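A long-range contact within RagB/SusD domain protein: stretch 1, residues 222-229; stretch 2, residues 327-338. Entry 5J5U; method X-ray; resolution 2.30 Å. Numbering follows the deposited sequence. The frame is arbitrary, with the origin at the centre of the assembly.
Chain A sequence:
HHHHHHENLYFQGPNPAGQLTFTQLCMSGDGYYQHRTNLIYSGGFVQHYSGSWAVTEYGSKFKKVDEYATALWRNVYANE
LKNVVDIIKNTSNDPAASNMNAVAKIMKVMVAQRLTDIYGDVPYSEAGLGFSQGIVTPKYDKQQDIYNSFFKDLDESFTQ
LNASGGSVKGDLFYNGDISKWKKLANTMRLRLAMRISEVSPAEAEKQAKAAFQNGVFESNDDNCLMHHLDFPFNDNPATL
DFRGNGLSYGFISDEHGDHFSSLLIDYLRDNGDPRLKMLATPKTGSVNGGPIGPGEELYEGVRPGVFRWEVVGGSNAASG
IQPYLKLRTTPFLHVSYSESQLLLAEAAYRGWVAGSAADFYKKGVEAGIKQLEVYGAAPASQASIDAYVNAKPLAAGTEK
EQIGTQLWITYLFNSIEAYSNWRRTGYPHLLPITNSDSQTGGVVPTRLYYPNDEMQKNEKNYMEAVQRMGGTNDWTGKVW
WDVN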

# COMPACT_ATOMS: atom_id res chain seq x y z
N ASP A 222 -14.70 3.83 9.05
CA ASP A 222 -13.70 3.18 9.87
C ASP A 222 -12.29 3.23 9.27
O ASP A 222 -11.33 2.85 9.94
CB ASP A 222 -14.11 1.73 10.10
CG ASP A 222 -15.37 1.61 10.94
OD1 ASP A 222 -15.61 2.53 11.75
OD2 ASP A 222 -16.10 0.60 10.80
N ASN A 223 -12.19 3.67 8.02
CA ASN A 223 -10.90 3.79 7.32
C ASN A 223 -9.80 4.44 8.14
O ASN A 223 -10.06 5.38 8.88
CB ASN A 223 -11.06 4.56 6.02
CG ASN A 223 -11.74 3.77 4.96
OD1 ASN A 223 -12.20 2.67 5.23
ND2 ASN A 223 -11.81 4.31 3.74
N CYS A 224 -8.58 3.94 8.00
CA CYS A 224 -7.44 4.54 8.66
C CYS A 224 -6.82 5.66 7.81
O CYS A 224 -6.20 5.40 6.77
CB CYS A 224 -6.40 3.47 8.98
SG CYS A 224 -5.12 4.06 10.02
N LEU A 225 -7.02 6.89 8.26
CA LEU A 225 -6.63 8.11 7.54
C LEU A 225 -5.76 9.01 8.36
O LEU A 225 -5.93 9.10 9.57
CB LEU A 225 -7.87 8.95 7.16
CG LEU A 225 -8.73 8.70 5.94
CD1 LEU A 225 -7.88 8.40 4.73
CD2 LEU A 225 -9.73 7.61 6.26
N MET A 226 -4.84 9.69 7.70
CA MET A 226 -4.24 10.88 8.27
C MET A 226 -4.75 12.10 7.50
O MET A 226 -4.59 12.17 6.28
CB MET A 226 -2.72 10.84 8.20
CG MET A 226 -2.12 12.15 8.67
SD MET A 226 -2.55 12.41 10.41
CE MET A 226 -1.29 11.38 11.18
N HIS A 227 -5.40 13.01 8.21
CA HIS A 227 -5.77 14.30 7.66
C HIS A 227 -4.60 15.25 7.87
O HIS A 227 -4.09 15.36 8.99
CB HIS A 227 -7.05 14.84 8.29
CG HIS A 227 -8.23 13.95 8.07
ND1 HIS A 227 -9.01 14.03 6.95
CD2 HIS A 227 -8.74 12.95 8.83
CE1 HIS A 227 -9.98 13.13 7.02
NE2 HIS A 227 -9.83 12.46 8.16
N HIS A 228 -4.15 15.85 6.78
CA HIS A 228 -2.95 16.71 6.75
C HIS A 228 -3.26 18.22 6.75
O HIS A 228 -3.96 18.71 5.88
CB HIS A 228 -2.08 16.35 5.53
CG HIS A 228 -1.30 15.08 5.72
ND1 HIS A 228 -0.14 15.03 6.48
CD2 HIS A 228 -1.51 13.82 5.29
CE1 HIS A 228 0.32 13.80 6.49
NE2 HIS A 228 -0.49 13.04 5.77
N LEU A 229 -2.72 18.95 7.71
CA LEU A 229 -3.08 20.36 7.84
C LEU A 229 -1.89 21.31 7.84
O LEU A 229 -2.06 22.53 7.77
CB LEU A 229 -3.86 20.54 9.12
CG LEU A 229 -5.02 19.57 9.27
CD1 LEU A 229 -5.44 19.59 10.72
CD2 LEU A 229 -6.20 19.94 8.38
N LEU A 327 -2.19 17.63 -3.25
CA LEU A 327 -2.00 18.78 -2.36
C LEU A 327 -1.35 18.38 -1.05
O LEU A 327 -1.56 17.28 -0.54
CB LEU A 327 -3.35 19.44 -2.05
CG LEU A 327 -4.07 20.07 -3.23
CD1 LEU A 327 -5.51 20.47 -2.84
CD2 LEU A 327 -3.26 21.25 -3.71
N ARG A 328 -0.63 19.32 -0.47
CA ARG A 328 -0.04 19.13 0.84
C ARG A 328 -1.12 18.79 1.87
O ARG A 328 -0.86 18.04 2.81
CB ARG A 328 0.75 20.38 1.23
CG ARG A 328 0.75 20.73 2.69
CD ARG A 328 1.59 21.98 3.00
NE ARG A 328 1.71 22.18 4.45
CZ ARG A 328 0.88 22.92 5.19
NH1 ARG A 328 -0.12 23.59 4.62
NH2 ARG A 328 1.06 23.02 6.51
N THR A 329 -2.35 19.23 1.62
CA THR A 329 -3.50 18.93 2.49
C THR A 329 -4.29 17.68 2.07
O THR A 329 -5.35 17.39 2.62
CB THR A 329 -4.50 20.09 2.53
OG1 THR A 329 -5.11 20.18 1.24
CG2 THR A 329 -3.80 21.40 2.84
N THR A 330 -3.81 16.96 1.07
CA THR A 330 -4.49 15.75 0.65
C THR A 330 -4.40 14.68 1.76
O THR A 330 -3.36 14.48 2.37
CB THR A 330 -3.90 15.19 -0.67
OG1 THR A 330 -3.91 16.22 -1.67
CG2 THR A 330 -4.69 13.99 -1.15
N PRO A 331 -5.53 14.06 2.10
CA PRO A 331 -5.44 13.03 3.14
C PRO A 331 -4.72 11.77 2.65
O PRO A 331 -4.73 11.50 1.45
CB PRO A 331 -6.90 12.74 3.47
CG PRO A 331 -7.65 13.16 2.23
CD PRO A 331 -6.92 14.33 1.69
N PHE A 332 -4.14 11.01 3.56
CA PHE A 332 -3.48 9.76 3.19
C PHE A 332 -4.18 8.56 3.82
O PHE A 332 -4.31 8.48 5.04
CB PHE A 332 -2.01 9.78 3.59
CG PHE A 332 -1.22 8.65 3.02
CD1 PHE A 332 -1.17 7.41 3.67
CD2 PHE A 332 -0.51 8.81 1.84
CE1 PHE A 332 -0.43 6.35 3.14
CE2 PHE A 332 0.25 7.75 1.30
CZ PHE A 332 0.29 6.53 1.95
N LEU A 333 -4.62 7.64 2.97
CA LEU A 333 -5.32 6.41 3.36
C LEU A 333 -4.37 5.22 3.59
O LEU A 333 -3.72 4.77 2.65
CB LEU A 333 -6.36 6.05 2.28
CG LEU A 333 -7.20 4.78 2.47
CD1 LEU A 333 -8.03 4.88 3.72
CD2 LEU A 333 -8.08 4.51 1.26
N HIS A 334 -4.34 4.69 4.81
CA HIS A 334 -3.47 3.55 5.15
C HIS A 334 -4.12 2.17 4.98
O HIS A 334 -3.54 1.27 4.38
CB HIS A 334 -2.98 3.67 6.59
CG HIS A 334 -1.98 4.76 6.80
ND1 HIS A 334 -0.70 4.69 6.30
CD2 HIS A 334 -2.07 5.95 7.45
CE1 HIS A 334 -0.04 5.79 6.64
NE2 HIS A 334 -0.85 6.56 7.33
N VAL A 335 -5.30 2.00 5.57
CA VAL A 335 -6.05 0.74 5.50
C VAL A 335 -7.52 1.06 5.26
O VAL A 335 -8.04 2.03 5.82
CB VAL A 335 -5.91 -0.10 6.79
CG1 VAL A 335 -6.35 -1.52 6.53
CG2 VAL A 335 -4.45 -0.04 7.36
N SER A 336 -8.19 0.26 4.45
CA SER A 336 -9.50 0.67 3.97
C SER A 336 -10.57 -0.40 4.13
O SER A 336 -10.27 -1.59 4.28
CB SER A 336 -9.40 1.07 2.50
OG SER A 336 -9.22 -0.07 1.68
N TYR A 337 -11.82 0.06 4.09
CA TYR A 337 -12.97 -0.84 4.14
C TYR A 337 -13.09 -1.60 2.82
O TYR A 337 -13.38 -2.81 2.78
CB TYR A 337 -14.26 -0.05 4.42
CG TYR A 337 -15.51 -0.90 4.35
CD1 TYR A 337 -15.71 -1.94 5.25
CD2 TYR A 337 -16.49 -0.66 3.40
CE1 TYR A 337 -16.84 -2.72 5.20
CE2 TYR A 337 -17.64 -1.44 3.35
CZ TYR A 337 -17.81 -2.47 4.26
OH TYR A 337 -18.93 -3.26 4.23
N SER A 338 -12.81 -0.88 1.73
CA SER A 338 -12.77 -1.49 0.41
C SER A 338 -11.81 -2.67 0.41
O SER A 338 -12.16 -3.77 -0.02
CB SER A 338 -12.37 -0.46 -0.64
OG SER A 338 -12.15 -1.08 -1.90
O HOH W 1 -12.47 2.16 1.73
O HOH W 2 -6.35 16.09 4.43

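Two antiparallel strands, running at 152° to each other, hold this contact together. Met226 and Phe332 pair through both backbones: Met226 N donates to Phe332 O (3.0 Å), and Phe332 N donates to Met226 O (3.0 Å). Further along, His334 N donates to Cys224 O (2.8 Å) and Cys224 N to Val335 O (2.9 Å).

Leu225 and Leu333 face each other without backbone bonds between them. Leu225 is m,m and Leu333 is t,p; these rotamers bring the tips together, with Leu225 CD1 3.7 Å from Leu333 CD1. Met226 (t,p,p) and Phe332 (t) lie on the other face. Both are buried, and their ends lead away from the partner stretch; their closest contacts across the stretches are made by backbone atoms.

Asn223 continues the pairing with its side chain. At chi1 -74° and chi2 6°, Asn223 OD1 accepts from Tyr337 N (2.9 Å), at the start of a helix where the backbone N has no partner within the helix. Asn223 ND2 donates to water 1 (3.0 Å), which also accepts from Ser338 N (3.1 Å). An amide suits this place because it can accept and donate at once.

At the far end, His228 (m) points toward the turn from Leu327 to Thr330. His228 CB lies 3.4 Å from Arg328 O, and the His228 ring edge meets Phe332 CB. Water 2 links His228 N to Thr329 O.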